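Local coordinates for protein methylmalonyl-CoA carboxyltransferase 12S subunit (Propionibacterium freudenreichii, PDB 1ON3) that transfers the carboxyl group of methylmalonyl-CoA to the biotin of the 1.3S subunit, as the hexameric core of the transcarboxylase multienzyme complex, at residues A313-T318 against I344-K349; Y290-V295 against A332-V337; F353-D358 against L392-E397. All coordinates share one frame; numbering follows the deposited sequence. Where two conformers were deposited one is given.

Contact 1: residues A313-T318 against I344-K349; sequences ATNLVT and INASDK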
ATOM      1  N   ALA E 313      15.942 -11.244 -38.304  1.00 10.75           N
ATOM      2  CA  ALA E 313      14.641 -11.917 -38.412  1.00 12.38           C
ATOM      3  C   ALA E 313      13.645 -11.022 -39.131  1.00 12.10           C
ATOM      4  O   ALA E 313      12.614 -10.620 -38.563  1.00 12.59           O
ATOM      5  CB  ALA E 313      14.122 -12.272 -37.012  1.00  9.63           C
ATOM      6  N   THR E 314      13.960 -10.731 -40.391  1.00 11.66           N
ATOM      7  CA  THR E 314      13.161  -9.838 -41.215  1.00  8.38           C
ATOM      8  C   THR E 314      11.796 -10.387 -41.606  1.00  9.89           C
ATOM      9  O   THR E 314      11.064  -9.735 -42.345  1.00 12.97           O
ATOM     10  CB  THR E 314      13.940  -9.423 -42.479  1.00 11.69           C
ATOM     11  OG1 THR E 314      14.296 -10.596 -43.228  1.00 12.26           O
ATOM     12  CG2 THR E 314      15.212  -8.662 -42.091  1.00  9.49           C
ATOM     13  N   ASN E 315      11.474 -11.590 -41.128  1.00  9.58           N
ATOM     14  CA  ASN E 315      10.165 -12.194 -41.377  1.00 11.86           C
ATOM     15  C   ASN E 315       9.157 -11.547 -40.421  1.00 14.31           C
ATOM     16  O   ASN E 315       7.956 -11.797 -40.499  1.00 11.26           O
ATOM     17  CB  ASN E 315      10.206 -13.722 -41.162  1.00 13.18           C
ATOM     18  CG  ASN E 315      10.975 -14.138 -39.911  1.00 13.17           C
ATOM     19  OD1 ASN E 315      12.072 -13.638 -39.642  1.00 17.75           O
ATOM     20  ND2 ASN E 315      10.416 -15.080 -39.156  1.00 12.98           N
ATOM     21  N   LEU E 316       9.670 -10.721 -39.511  1.00 12.45           N
ATOM     22  CA  LEU E 316       8.831 -10.000 -38.555  1.00 10.82           C
ATOM     23  C   LEU E 316       9.371  -8.593 -38.354  1.00 12.03           C
ATOM     24  O   LEU E 316      10.561  -8.398 -38.131  1.00 16.22           O
ATOM     25  CB  LEU E 316       8.772 -10.707 -37.202  1.00 10.81           C
ATOM     26  CG  LEU E 316       7.824  -9.927 -36.270  1.00 18.17           C
ATOM     27  CD1 LEU E 316       6.765 -10.845 -35.739  1.00 16.78           C
ATOM     28  CD2 LEU E 316       8.598  -9.238 -35.156  1.00 17.37           C
ATOM     29  N   VAL E 317       8.485  -7.611 -38.426  1.00 10.30           N
ATOM     30  CA  VAL E 317       8.876  -6.216 -38.260  1.00 13.11           C
ATOM     31  C   VAL E 317       8.476  -5.682 -36.883  1.00 12.58           C
ATOM     32  O   VAL E 317       7.378  -5.954 -36.416  1.00 10.46           O
ATOM     33  CB  VAL E 317       8.186  -5.326 -39.334  1.00 10.11           C
ATOM     34  CG1 VAL E 317       8.394  -3.860 -39.020  1.00 11.27           C
ATOM     35  CG2 VAL E 317       8.735  -5.650 -40.723  1.00 12.44           C
ATOM     36  N   THR E 318       9.379  -4.941 -36.238  1.00 10.88           N
ATOM     37  CA  THR E 318       9.096  -4.306 -34.941  1.00  7.43           C
ATOM     38  C   THR E 318       9.566  -2.873 -35.163  1.00 12.71           C
ATOM     39  O   THR E 318      10.719  -2.645 -35.555  1.00 10.45           O
ATOM     40  CB  THR E 318       9.896  -4.925 -33.762  1.00 12.16           C
ATOM     41  OG1 THR E 318      11.288  -5.036 -34.113  1.00 12.57           O
ATOM     42  CG2 THR E 318       9.323  -6.294 -33.387  1.00  8.35           C
ATOM     43  N   ILE E 344      12.073 -19.137 -34.463  1.00 13.25           N
ATOM     44  CA  ILE E 344      12.771 -18.892 -33.201  1.00 12.16           C
ATOM     45  C   ILE E 344      13.280 -17.453 -33.075  1.00 14.40           C
ATOM     46  O   ILE E 344      13.017 -16.775 -32.077  1.00 10.21           O
ATOM     47  CB  ILE E 344      13.979 -19.861 -33.049  1.00 14.84           C
ATOM     48  CG1 ILE E 344      13.469 -21.288 -32.867  1.00 10.89           C
ATOM     49  CG2 ILE E 344      14.852 -19.445 -31.869  1.00 11.35           C
ATOM     50  CD1 ILE E 344      14.569 -22.380 -32.974  1.00 13.13           C
ATOM     51  N   ASN E 345      14.017 -16.987 -34.078  1.00 13.07           N
ATOM     52  CA  ASN E 345      14.573 -15.639 -34.021  1.00 12.82           C
ATOM     53  C   ASN E 345      13.529 -14.525 -33.988  1.00 12.89           C
ATOM     54  O   ASN E 345      13.689 -13.562 -33.239  1.00 13.42           O
ATOM     55  CB  ASN E 345      15.559 -15.415 -35.171  1.00 11.94           C
ATOM     56  CG  ASN E 345      16.813 -16.279 -35.037  1.00 11.97           C
ATOM     57  OD1 ASN E 345      16.987 -16.987 -34.043  1.00 14.55           O
ATOM     58  ND2 ASN E 345      17.685 -16.220 -36.033  1.00 10.63           N
ATOM     59  N   ALA E 346      12.469 -14.650 -34.786  1.00 12.73           N
ATOM     60  CA  ALA E 346      11.423 -13.627 -34.793  1.00 12.15           C
ATOM     61  C   ALA E 346      10.674 -13.621 -33.455  1.00 10.00           C
ATOM     62  O   ALA E 346      10.240 -12.573 -32.987  1.00 12.90           O
ATOM     63  CB  ALA E 346      10.455 -13.866 -35.946  1.00 12.18           C
ATOM     64  N   SER E 347      10.524 -14.786 -32.834  1.00 10.33           N
ATOM     65  CA  SER E 347       9.840 -14.859 -31.531  1.00  8.50           C
ATOM     66  C   SER E 347      10.594 -14.025 -30.485  1.00 12.42           C
ATOM     67  O   SER E 347       9.973 -13.308 -29.683  1.00  9.68           O
ATOM     68  CB  SER E 347       9.750 -16.317 -31.056  1.00  8.39           C
ATOM     69  OG  SER E 347       8.917 -17.077 -31.924  1.00 13.71           O
ATOM     70  N   ASP E 348      11.926 -14.138 -30.483  1.00  9.17           N
ATOM     71  CA  ASP E 348      12.761 -13.373 -29.555  1.00 10.92           C
ATOM     72  C   ASP E 348      12.632 -11.878 -29.864  1.00 11.47           C
ATOM     73  O   ASP E 348      12.468 -11.050 -28.960  1.00 10.76           O
ATOM     74  CB  ASP E 348      14.247 -13.739 -29.693  1.00  8.35           C
ATOM     75  CG  ASP E 348      14.627 -15.032 -28.986  1.00  8.65           C
ATOM     76  OD1 ASP E 348      13.974 -15.422 -28.004  1.00 12.05           O
ATOM     77  OD2 ASP E 348      15.631 -15.639 -29.401  1.00 12.35           O
ATOM     78  N   LYS E 349      12.743 -11.544 -31.148  1.00  9.64           N
ATOM     79  CA  LYS E 349      12.649 -10.155 -31.620  1.00  9.84           C
ATOM     80  C   LYS E 349      11.339  -9.519 -31.173  1.00 11.11           C
ATOM     81  O   LYS E 349      11.311  -8.397 -30.660  1.00 12.27           O
ATOM     82  CB  LYS E 349      12.740 -10.115 -33.150  1.00  8.04           C
ATOM     83  CG  LYS E 349      12.627  -8.722 -33.764  1.00  9.63           C
ATOM     84  CD  LYS E 349      12.773  -8.790 -35.283  1.00  9.55           C
ATOM     85  CE  LYS E 349      12.681  -7.427 -35.953  1.00  8.09           C
ATOM     86  NZ  LYS E 349      12.988  -7.495 -37.430  1.00  9.81           N
TER
HETATM   87  O   HOH W   1      12.122  -4.873 -37.530  1.00 10.60           O
HETATM   88  O   HOH W   2      12.779  -6.027 -31.722  1.00 19.84           O

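Contact 2: residues Y290-V295 against A332-V337; sequences YDVRDV and ANQPSV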
ATOM      1  N   TYR E 290       4.102  -9.241 -49.964  1.00 16.69           N
ATOM      2  CA  TYR E 290       4.143  -7.787 -50.068  1.00 16.31           C
ATOM      3  C   TYR E 290       4.997  -7.310 -48.906  1.00 17.60           C
ATOM      4  O   TYR E 290       5.400  -8.120 -48.082  1.00 17.89           O
ATOM      5  CB  TYR E 290       2.731  -7.200 -49.944  1.00 15.71           C
ATOM      6  CG  TYR E 290       2.022  -7.534 -48.647  1.00 19.16           C
ATOM      7  CD1 TYR E 290       2.009  -6.635 -47.574  1.00 13.83           C
ATOM      8  CD2 TYR E 290       1.365  -8.758 -48.489  1.00 14.28           C
ATOM      9  CE1 TYR E 290       1.358  -6.953 -46.372  1.00 13.50           C
ATOM     10  CE2 TYR E 290       0.708  -9.082 -47.303  1.00 17.30           C
ATOM     11  CZ  TYR E 290       0.707  -8.182 -46.249  1.00 16.68           C
ATOM     12  OH  TYR E 290       0.033  -8.511 -45.095  1.00 11.09           O
ATOM     13  N   ASP E 291       5.280  -6.013 -48.847  1.00 15.61           N
ATOM     14  CA  ASP E 291       6.073  -5.459 -47.750  1.00 17.18           C
ATOM     15  C   ASP E 291       5.091  -4.835 -46.776  1.00 13.91           C
ATOM     16  O   ASP E 291       4.430  -3.856 -47.107  1.00 17.02           O
ATOM     17  CB  ASP E 291       7.032  -4.384 -48.242  1.00 17.29           C
ATOM     18  CG  ASP E 291       8.084  -4.026 -47.200  1.00 20.87           C
ATOM     19  OD1 ASP E 291       7.740  -3.974 -45.998  1.00 15.85           O
ATOM     20  OD2 ASP E 291       9.249  -3.783 -47.585  1.00 18.69           O
ATOM     21  N   VAL E 292       4.997  -5.396 -45.576  1.00 16.03           N
ATOM     22  CA  VAL E 292       4.054  -4.891 -44.590  1.00 11.31           C
ATOM     23  C   VAL E 292       4.340  -3.458 -44.135  1.00  9.04           C
ATOM     24  O   VAL E 292       3.469  -2.795 -43.587  1.00 16.92           O
ATOM     25  CB  VAL E 292       3.984  -5.848 -43.366  1.00 14.05           C
ATOM     26  CG1 VAL E 292       5.262  -5.752 -42.530  1.00 13.42           C
ATOM     27  CG2 VAL E 292       2.749  -5.542 -42.535  1.00 12.28           C
ATOM     28  N   ARG E 293       5.553  -2.967 -44.369  1.00 12.45           N
ATOM     29  CA  ARG E 293       5.869  -1.605 -43.965  1.00 13.55           C
ATOM     30  C   ARG E 293       5.129  -0.614 -44.862  1.00 17.72           C
ATOM     31  O   ARG E 293       5.000   0.554 -44.519  1.00 15.16           O
ATOM     32  CB  ARG E 293       7.383  -1.372 -43.999  1.00 14.04           C
ATOM     33  CG  ARG E 293       8.114  -2.150 -42.885  1.00 14.83           C
ATOM     34  CD  ARG E 293       9.614  -2.210 -43.129  1.00 13.19           C
ATOM     35  NE  ARG E 293       9.941  -2.965 -44.342  1.00 20.09           N
ATOM     36  CZ  ARG E 293      11.153  -3.440 -44.623  1.00 21.12           C
ATOM     37  NH1 ARG E 293      12.160  -3.243 -43.774  1.00 15.99           N
ATOM     38  NH2 ARG E 293      11.365  -4.099 -45.756  1.00 18.99           N
ATOM     39  N   ASP E 294       4.640  -1.077 -46.010  1.00 16.80           N
ATOM     40  CA  ASP E 294       3.868  -0.191 -46.879  1.00 19.18           C
ATOM     41  C   ASP E 294       2.527   0.074 -46.202  1.00 17.11           C
ATOM     42  O   ASP E 294       1.930   1.139 -46.369  1.00 20.47           O
ATOM     43  CB  ASP E 294       3.662  -0.813 -48.268  1.00 17.07           C
ATOM     44  CG  ASP E 294       4.930  -0.805 -49.096  1.00 20.02           C
ATOM     45  OD1 ASP E 294       5.781   0.084 -48.877  1.00 26.36           O
ATOM     46  OD2 ASP E 294       5.077  -1.672 -49.967  1.00 18.05           O
ATOM     47  N   VAL E 295       2.052  -0.899 -45.428  1.00 12.92           N
ATOM     48  CA  VAL E 295       0.805  -0.726 -44.703  1.00 12.76           C
ATOM     49  C   VAL E 295       1.104   0.226 -43.547  1.00 14.69           C
ATOM     50  O   VAL E 295       0.366   1.181 -43.304  1.00 15.97           O
ATOM     51  CB  VAL E 295       0.283  -2.056 -44.131  1.00 13.84           C
ATOM     52  CG1 VAL E 295      -0.924  -1.793 -43.244  1.00 16.91           C
ATOM     53  CG2 VAL E 295      -0.084  -3.017 -45.284  1.00 14.81           C
ATOM     54  N   ALA E 332       4.529  -6.560 -36.702  1.00 10.28           N
ATOM     55  CA  ALA E 332       3.855  -6.993 -37.912  1.00 11.82           C
ATOM     56  C   ALA E 332       4.576  -8.116 -38.657  1.00 12.91           C
ATOM     57  O   ALA E 332       5.800  -8.100 -38.788  1.00 11.74           O
ATOM     58  CB  ALA E 332       3.693  -5.774 -38.832  1.00 13.18           C
ATOM     59  N   ASN E 333       3.820  -9.092 -39.150  1.00  8.88           N
ATOM     60  CA  ASN E 333       4.450 -10.174 -39.904  1.00 11.63           C
ATOM     61  C   ASN E 333       4.829  -9.653 -41.289  1.00  9.64           C
ATOM     62  O   ASN E 333       4.161  -8.768 -41.832  1.00 14.00           O
ATOM     63  CB  ASN E 333       3.501 -11.361 -40.023  1.00  9.49           C
ATOM     64  CG  ASN E 333       2.877 -11.735 -38.694  1.00 14.18           C
ATOM     65  OD1 ASN E 333       1.692 -11.483 -38.452  1.00 10.63           O
ATOM     66  ND2 ASN E 333       3.675 -12.336 -37.821  1.00 12.67           N
ATOM     67  N   GLN E 334       5.891 -10.212 -41.864  1.00 13.66           N
ATOM     68  CA  GLN E 334       6.384  -9.789 -43.181  1.00 11.38           C
ATOM     69  C   GLN E 334       6.194 -10.917 -44.219  1.00 12.28           C
ATOM     70  O   GLN E 334       7.084 -11.738 -44.414  1.00 12.73           O
ATOM     71  CB  GLN E 334       7.872  -9.421 -43.057  1.00 12.12           C
ATOM     72  CG  GLN E 334       8.523  -8.877 -44.332  1.00  9.83           C
ATOM     73  CD  GLN E 334       7.881  -7.593 -44.808  1.00 11.73           C
ATOM     74  OE1 GLN E 334       6.767  -7.600 -45.332  1.00 11.93           O
ATOM     75  NE2 GLN E 334       8.580  -6.473 -44.617  1.00 12.15           N
ATOM     76  N   PRO E 335       5.039 -10.943 -44.912  1.00 14.61           N
ATOM     77  CA  PRO E 335       4.747 -11.977 -45.911  1.00 17.21           C
ATOM     78  C   PRO E 335       5.796 -12.158 -47.002  1.00 16.94           C
ATOM     79  O   PRO E 335       5.920 -13.243 -47.573  1.00 16.54           O
ATOM     80  CB  PRO E 335       3.383 -11.541 -46.464  1.00 12.72           C
ATOM     81  CG  PRO E 335       2.752 -10.867 -45.288  1.00 13.83           C
ATOM     82  CD  PRO E 335       3.906 -10.007 -44.810  1.00 13.57           C
ATOM     83  N   SER E 336       6.546 -11.101 -47.284  1.00 13.11           N
ATOM     84  CA  SER E 336       7.574 -11.156 -48.309  1.00 19.61           C
ATOM     85  C   SER E 336       8.853 -11.883 -47.891  1.00 18.58           C
ATOM     86  O   SER E 336       9.768 -12.026 -48.701  1.00 15.24           O
ATOM     87  CB  SER E 336       7.907  -9.739 -48.771  1.00 16.99           C
ATOM     88  OG  SER E 336       8.094  -8.882 -47.656  1.00 18.19           O
ATOM     89  N   VAL E 337       8.927 -12.335 -46.638  1.00 16.48           N
ATOM     90  CA  VAL E 337      10.108 -13.059 -46.157  1.00 17.59           C
ATOM     91  C   VAL E 337       9.670 -14.341 -45.446  1.00 16.89           C
ATOM     92  O   VAL E 337       8.983 -14.290 -44.426  1.00 16.50           O
ATOM     93  CB  VAL E 337      10.953 -12.208 -45.168  1.00 18.53           C
ATOM     94  CG1 VAL E 337      12.121 -13.019 -44.653  1.00 16.51           C
ATOM     95  CG2 VAL E 337      11.455 -10.949 -45.855  1.00 15.57           C
TER

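Contact 3: residues F353-D358 against L392-E397; sequences FVNFCD and LYAYSE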
ATOM      1  N   PHE E 353      10.688  -6.727 -27.756  1.00  8.90           N
ATOM      2  CA  PHE E 353      10.059  -5.446 -28.086  1.00  8.97           C
ATOM      3  C   PHE E 353       8.779  -5.268 -27.275  1.00  8.37           C
ATOM      4  O   PHE E 353       8.539  -4.201 -26.707  1.00 12.80           O
ATOM      5  CB  PHE E 353       9.745  -5.388 -29.587  1.00 10.72           C
ATOM      6  CG  PHE E 353       9.275  -4.037 -30.071  1.00 10.66           C
ATOM      7  CD1 PHE E 353      10.146  -2.947 -30.096  1.00 11.48           C
ATOM      8  CD2 PHE E 353       7.972  -3.864 -30.550  1.00 14.05           C
ATOM      9  CE1 PHE E 353       9.730  -1.700 -30.600  1.00  9.79           C
ATOM     10  CE2 PHE E 353       7.547  -2.616 -31.055  1.00  8.97           C
ATOM     11  CZ  PHE E 353       8.429  -1.539 -31.081  1.00  7.79           C
ATOM     12  N   VAL E 354       7.953  -6.310 -27.230  1.00 10.20           N
ATOM     13  CA  VAL E 354       6.706  -6.265 -26.472  1.00  6.91           C
ATOM     14  C   VAL E 354       6.974  -6.001 -24.982  1.00  9.72           C
ATOM     15  O   VAL E 354       6.329  -5.149 -24.385  1.00  7.97           O
ATOM     16  CB  VAL E 354       5.909  -7.585 -26.626  1.00  5.24           C
ATOM     17  CG1 VAL E 354       4.786  -7.667 -25.578  1.00  8.47           C
ATOM     18  CG2 VAL E 354       5.319  -7.679 -28.046  1.00  6.10           C
ATOM     19  N   ASN E 355       7.926  -6.711 -24.377  1.00 11.77           N
ATOM     20  CA  ASN E 355       8.220  -6.478 -22.953  1.00  9.65           C
ATOM     21  C   ASN E 355       8.713  -5.059 -22.716  1.00  8.83           C
ATOM     22  O   ASN E 355       8.338  -4.422 -21.726  1.00 12.44           O
ATOM     23  CB  ASN E 355       9.273  -7.458 -22.421  1.00 16.44           C
ATOM     24  CG  ASN E 355       8.755  -8.878 -22.339  1.00 27.92           C
ATOM     25  OD1 ASN E 355       7.573  -9.101 -22.060  1.00 27.08           O
ATOM     26  ND2 ASN E 355       9.641  -9.851 -22.562  1.00 23.49           N
ATOM     27  N   PHE E 356       9.543  -4.547 -23.619  1.00 10.03           N
ATOM     28  CA  PHE E 356      10.044  -3.186 -23.442  1.00  8.38           C
ATOM     29  C   PHE E 356       8.907  -2.155 -23.493  1.00 11.35           C
ATOM     30  O   PHE E 356       8.797  -1.296 -22.620  1.00  9.53           O
ATOM     31  CB  PHE E 356      11.068  -2.816 -24.519  1.00  6.63           C
ATOM     32  CG  PHE E 356      11.540  -1.402 -24.408  1.00 10.63           C
ATOM     33  CD1 PHE E 356      12.505  -1.053 -23.458  1.00  9.32           C
ATOM     34  CD2 PHE E 356      10.921  -0.391 -25.150  1.00  7.28           C
ATOM     35  CE1 PHE E 356      12.838   0.289 -23.243  1.00 10.71           C
ATOM     36  CE2 PHE E 356      11.242   0.942 -24.938  1.00 10.26           C
ATOM     37  CZ  PHE E 356      12.203   1.282 -23.979  1.00  9.60           C
ATOM     38  N   CYS E 357       8.082  -2.235 -24.535  1.00  7.64           N
ATOM     39  CA  CYS E 357       6.972  -1.299 -24.693  1.00  8.95           C
ATOM     40  C   CYS E 357       6.080  -1.363 -23.474  1.00 12.46           C
ATOM     41  O   CYS E 357       5.668  -0.324 -22.954  1.00  9.16           O
ATOM     42  CB  CYS E 357       6.167  -1.604 -25.964  1.00  9.75           C
ATOM     43  SG  CYS E 357       7.038  -1.153 -27.500  1.00 10.86           S
ATOM     44  N   ASP E 358       5.801  -2.573 -22.996  1.00  9.45           N
ATOM     45  CA  ASP E 358       4.961  -2.710 -21.819  1.00 11.63           C
ATOM     46  C   ASP E 358       5.599  -2.012 -20.618  1.00 11.63           C
ATOM     47  O   ASP E 358       4.921  -1.293 -19.886  1.00  9.34           O
ATOM     48  CB  ASP E 358       4.714  -4.184 -21.476  1.00 13.05           C
ATOM     49  CG  ASP E 358       3.739  -4.354 -20.322  1.00 15.67           C
ATOM     50  OD1 ASP E 358       4.070  -5.081 -19.364  1.00 11.92           O
ATOM     51  OD2 ASP E 358       2.638  -3.752 -20.369  1.00 14.12           O
ATOM     52  N   LEU E 392       3.736 -15.393 -26.498  1.00  8.84           N
ATOM     53  CA  LEU E 392       2.508 -15.596 -25.745  1.00  9.40           C
ATOM     54  C   LEU E 392       2.697 -15.030 -24.343  1.00 11.56           C
ATOM     55  O   LEU E 392       1.799 -14.400 -23.785  1.00 10.34           O
ATOM     56  CB  LEU E 392       2.186 -17.085 -25.654  1.00 11.29           C
ATOM     57  CG  LEU E 392       2.002 -17.736 -27.023  1.00 13.23           C
ATOM     58  CD1 LEU E 392       2.045 -19.262 -26.884  1.00 13.83           C
ATOM     59  CD2 LEU E 392       0.690 -17.246 -27.629  1.00 12.56           C
ATOM     60  N   TYR E 393       3.873 -15.259 -23.770  1.00 10.29           N
ATOM     61  CA  TYR E 393       4.135 -14.762 -22.433  1.00  8.73           C
ATOM     62  C   TYR E 393       4.123 -13.235 -22.393  1.00 10.96           C
ATOM     63  O   TYR E 393       3.398 -12.639 -21.585  1.00 10.38           O
ATOM     64  CB  TYR E 393       5.483 -15.259 -21.919  1.00  9.97           C
ATOM     65  CG  TYR E 393       5.692 -14.915 -20.467  1.00 12.16           C
ATOM     66  CD1 TYR E 393       5.436 -15.842 -19.467  1.00  9.98           C
ATOM     67  CD2 TYR E 393       6.084 -13.629 -20.091  1.00 17.72           C
ATOM     68  CE1 TYR E 393       5.561 -15.506 -18.116  1.00 16.47           C
ATOM     69  CE2 TYR E 393       6.204 -13.279 -18.752  1.00 20.37           C
ATOM     70  CZ  TYR E 393       5.943 -14.221 -17.771  1.00 19.66           C
ATOM     71  OH  TYR E 393       6.058 -13.858 -16.448  1.00 27.54           O
ATOM     72  N   ALA E 394       4.939 -12.614 -23.245  1.00  5.55           N
ATOM     73  CA  ALA E 394       5.046 -11.159 -23.275  1.00 10.67           C
ATOM     74  C   ALA E 394       3.705 -10.470 -23.483  1.00 11.78           C
ATOM     75  O   ALA E 394       3.363  -9.539 -22.758  1.00  8.63           O
ATOM     76  CB  ALA E 394       6.040 -10.715 -24.354  1.00  9.37           C
ATOM     77  N   TYR E 395       2.937 -10.912 -24.473  1.00  7.83           N
ATOM     78  CA  TYR E 395       1.635 -10.287 -24.698  1.00  8.22           C
ATOM     79  C   TYR E 395       0.656 -10.535 -23.544  1.00  9.65           C
ATOM     80  O   TYR E 395      -0.024  -9.605 -23.099  1.00  9.81           O
ATOM     81  CB  TYR E 395       1.036 -10.778 -26.018  1.00 10.25           C
ATOM     82  CG  TYR E 395       1.531 -10.013 -27.224  1.00 10.60           C
ATOM     83  CD1 TYR E 395       2.148 -10.671 -28.280  1.00  9.19           C
ATOM     84  CD2 TYR E 395       1.357  -8.630 -27.316  1.00 12.49           C
ATOM     85  CE1 TYR E 395       2.583  -9.982 -29.401  1.00 12.55           C
ATOM     86  CE2 TYR E 395       1.789  -7.926 -28.442  1.00 11.85           C
ATOM     87  CZ  TYR E 395       2.401  -8.613 -29.477  1.00 12.71           C
ATOM     88  OH  TYR E 395       2.839  -7.939 -30.589  1.00 11.19           O
ATOM     89  N   SER E 396       0.586 -11.771 -23.042  1.00 11.26           N
ATOM     90  CA  SER E 396      -0.334 -12.083 -21.935  1.00 11.61           C
ATOM     91  C   SER E 396      -0.017 -11.297 -20.659  1.00 11.80           C
ATOM     92  O   SER E 396      -0.900 -11.002 -19.874  1.00 12.47           O
ATOM     93  CB  SER E 396      -0.326 -13.587 -21.607  1.00  8.79           C
ATOM     94  OG  SER E 396      -0.682 -14.368 -22.740  1.00 11.42           O
ATOM     95  N   GLU E 397       1.252 -10.972 -20.449  1.00 13.94           N
ATOM     96  CA  GLU E 397       1.651 -10.218 -19.264  1.00 13.19           C
ATOM     97  C   GLU E 397       1.466  -8.709 -19.482  1.00 11.76           C
ATOM     98  O   GLU E 397       1.261  -7.954 -18.534  1.00 13.58           O
ATOM     99  CB  GLU E 397       3.122 -10.492 -18.941  0.50 16.42           C
ATOM    100  CG  GLU E 397       3.630  -9.790 -17.691  0.50 27.10           C
ATOM    101  CD  GLU E 397       3.027 -10.343 -16.409  0.50 26.31           C
ATOM    102  OE1 GLU E 397       3.245  -9.735 -15.342  0.50 32.80           O
ATOM    103  OE2 GLU E 397       2.341 -11.387 -16.461  0.50 30.95           O
TER
HETATM  104  O   HOH W   3       5.137  -7.869 -21.206  1.00 16.43           O
HETATM  105  O   HOH W   4       2.574  -5.842 -17.377  1.00 18.52           O

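Contact 1: residues A313-T318 against I344-K349
K349 reaches the 313-316 turn because every torsion of its side chain is anti: CG lies opposite the backbone N (chi1 179°), and the chain beyond it stays extended. This puts NZ at L316 O, to which it donates a 2.7 Å hydrogen bond nearly along the C=O axis (C=O...N angle 168°). A second, weak bond runs from NZ to A313 O at 3.3 Å. A water shared with T318 N and the carbonyl oxygens of Y312 and K309 also accept from NZ, so the buried ammonium is satisfied by carbonyls and water. A lysine suits the place, being long enough to span from helix to strand. T318 lies obliquely across its stem, with OG1 3.3 Å from K349 CE. A second water joins T318 OG1 to K349 O.

Farther back along the helix the backbones close in: the two alanines carry only a methyl, and A313 CA and A346 CA are 5.1 Å apart. A313 CB sits 3.7 Å from A346 N, and A346 CB touches L316 CB at 3.8 Å. N315 lays ND2 3.4 Å from A346 CB and donates from it to C341 O and D343 OD1, just before the helix.

Strand 316-323 lies between strands 305-308 and 326-333, and the first turns of helix 344-359 run almost parallel to its start, residues 344-349 and 316-318 being inclined by 15°. L316 packs on V331 of the neighbouring strand, while D348, which does not touch segment 313-318, forms salt bridges with K390 of helix 384-397 and R386 of the second subunit.

Contact 2: residues Y290-V295 against A332-V337
Q334 reaches across to the turn before helix 293-299, and almost every atom of its side chain has a neighbour. CB rests 3.3 Å from T314 O, and CG passes beside S336 OG. A bend at chi2 (62°) swings CD towards the 291-292 backbone. OE1 accepts from V292 N at 2.8 Å in a nearly straight bond (167°), while NE2 donates to D291 OD1 at 3.0 Å, approaching from above the carboxylate plane. A glutamine fits because one amide supplies both an acceptor and a donor.

D291 OD1 also takes the backbone N of R293, a helix-capping bond, and NE of the same residue, whose NH2 meets OD2 at 2.8 Å in a side-on salt bridge. An alanine in place of D291 would probably leave Q334 NE2 and R293 N without this acceptor and set the guanidinium freer to turn, its NH1 still paired with E307.

Nearby, P335 CD lies over one face of the Y290 ring, 4.2 Å from its centroid, and S336 OG donates to Y290 O at 2.8 Å. V292 presses CG2 on A332 CB and covers N333 O, for which the model offers no hydrogen-bonding partner.

The 332-337 segment leaves strand 326-333 between strands 316-323 and 364-370. Y290 OH reaches D369 of the latter, V292 packs on V317 of the former, and helix 278-281 borders Y290 and V295.

Contact 3: residues F353-D358 against L392-E397
V354 packs on A394 and Y395 across two helices that run in nearly the same direction; the axes of 353-358 and 392-397 come within 8.9 Å and are inclined by 19°. V354 CG1 is set anti to the backbone N (chi1 166°) and presses on A394 CB at 3.5 Å. N355 brings OD1 to 3.2 Å from that same methyl, which is touched by both a branched apolar side chain and an amide oxygen. Alanine suits the spot because its lone methyl meets both V354 and N355 while the helices stay close.

The aromatic interaction is a CH-pi contact. V354 CG2 stands over one face of the Y395 ring, displaced towards its rim and 26° off the ring normal, with CZ the nearest ring atom at 3.4 Å. The side chains meet at about a right angle; beta branching gives the valine one methyl mainly for the ring and one mainly for A394. Y395 keeps its polar end occupied by bonding through OH to Q366 OE1.

The polar links pass through water, since no direct hydrogen bond joins the two segments. One water donates to N355 OD1 and A394 O, each at 2.9 Å. Another donates to D358 OD1 at 2.6 Å and to E397 O at 2.7 Å, answering a carbonyl near the end of its helix. The D358 carboxylate has further partners: OD1 meets H518 and OD2 meets K517, both of the second subunit, while OD2 also accepts from T399 N and V400 N.

Helices 344-359 and 384-397 are the connections of successive beta-alpha-beta crossovers, linking strands 326-333, 364-370 and 402-407 in order, as expected of the crotonase fold to which carboxyltransferase domains belong.

Overall arrangement
Contacts 1 and 2 interlock along the chain, 12 Å apart between centres, joined where strands 316-323 and 326-333 pair: V317 N meets A332 O at 2.8 Å and N315 O meets Q334 N at 2.9 Å. Contact 3 continues from contact 1 down helix 344-359, its centre 14 Å away, with T318 CB 3.8 Å from F353 CG. Contacts 2 and 3, 21 Å apart between centres, do not touch. Contact 1 joins strand to helix, contact 2 the next strand's exit to the turn before helix 293-299, contact 3 two covering helices. The N333 side chain of contact 2 lies about 13 Å from bound methylmalonyl-CoA, that of N345 in contact 1 about 7 Å from a cadmium ion.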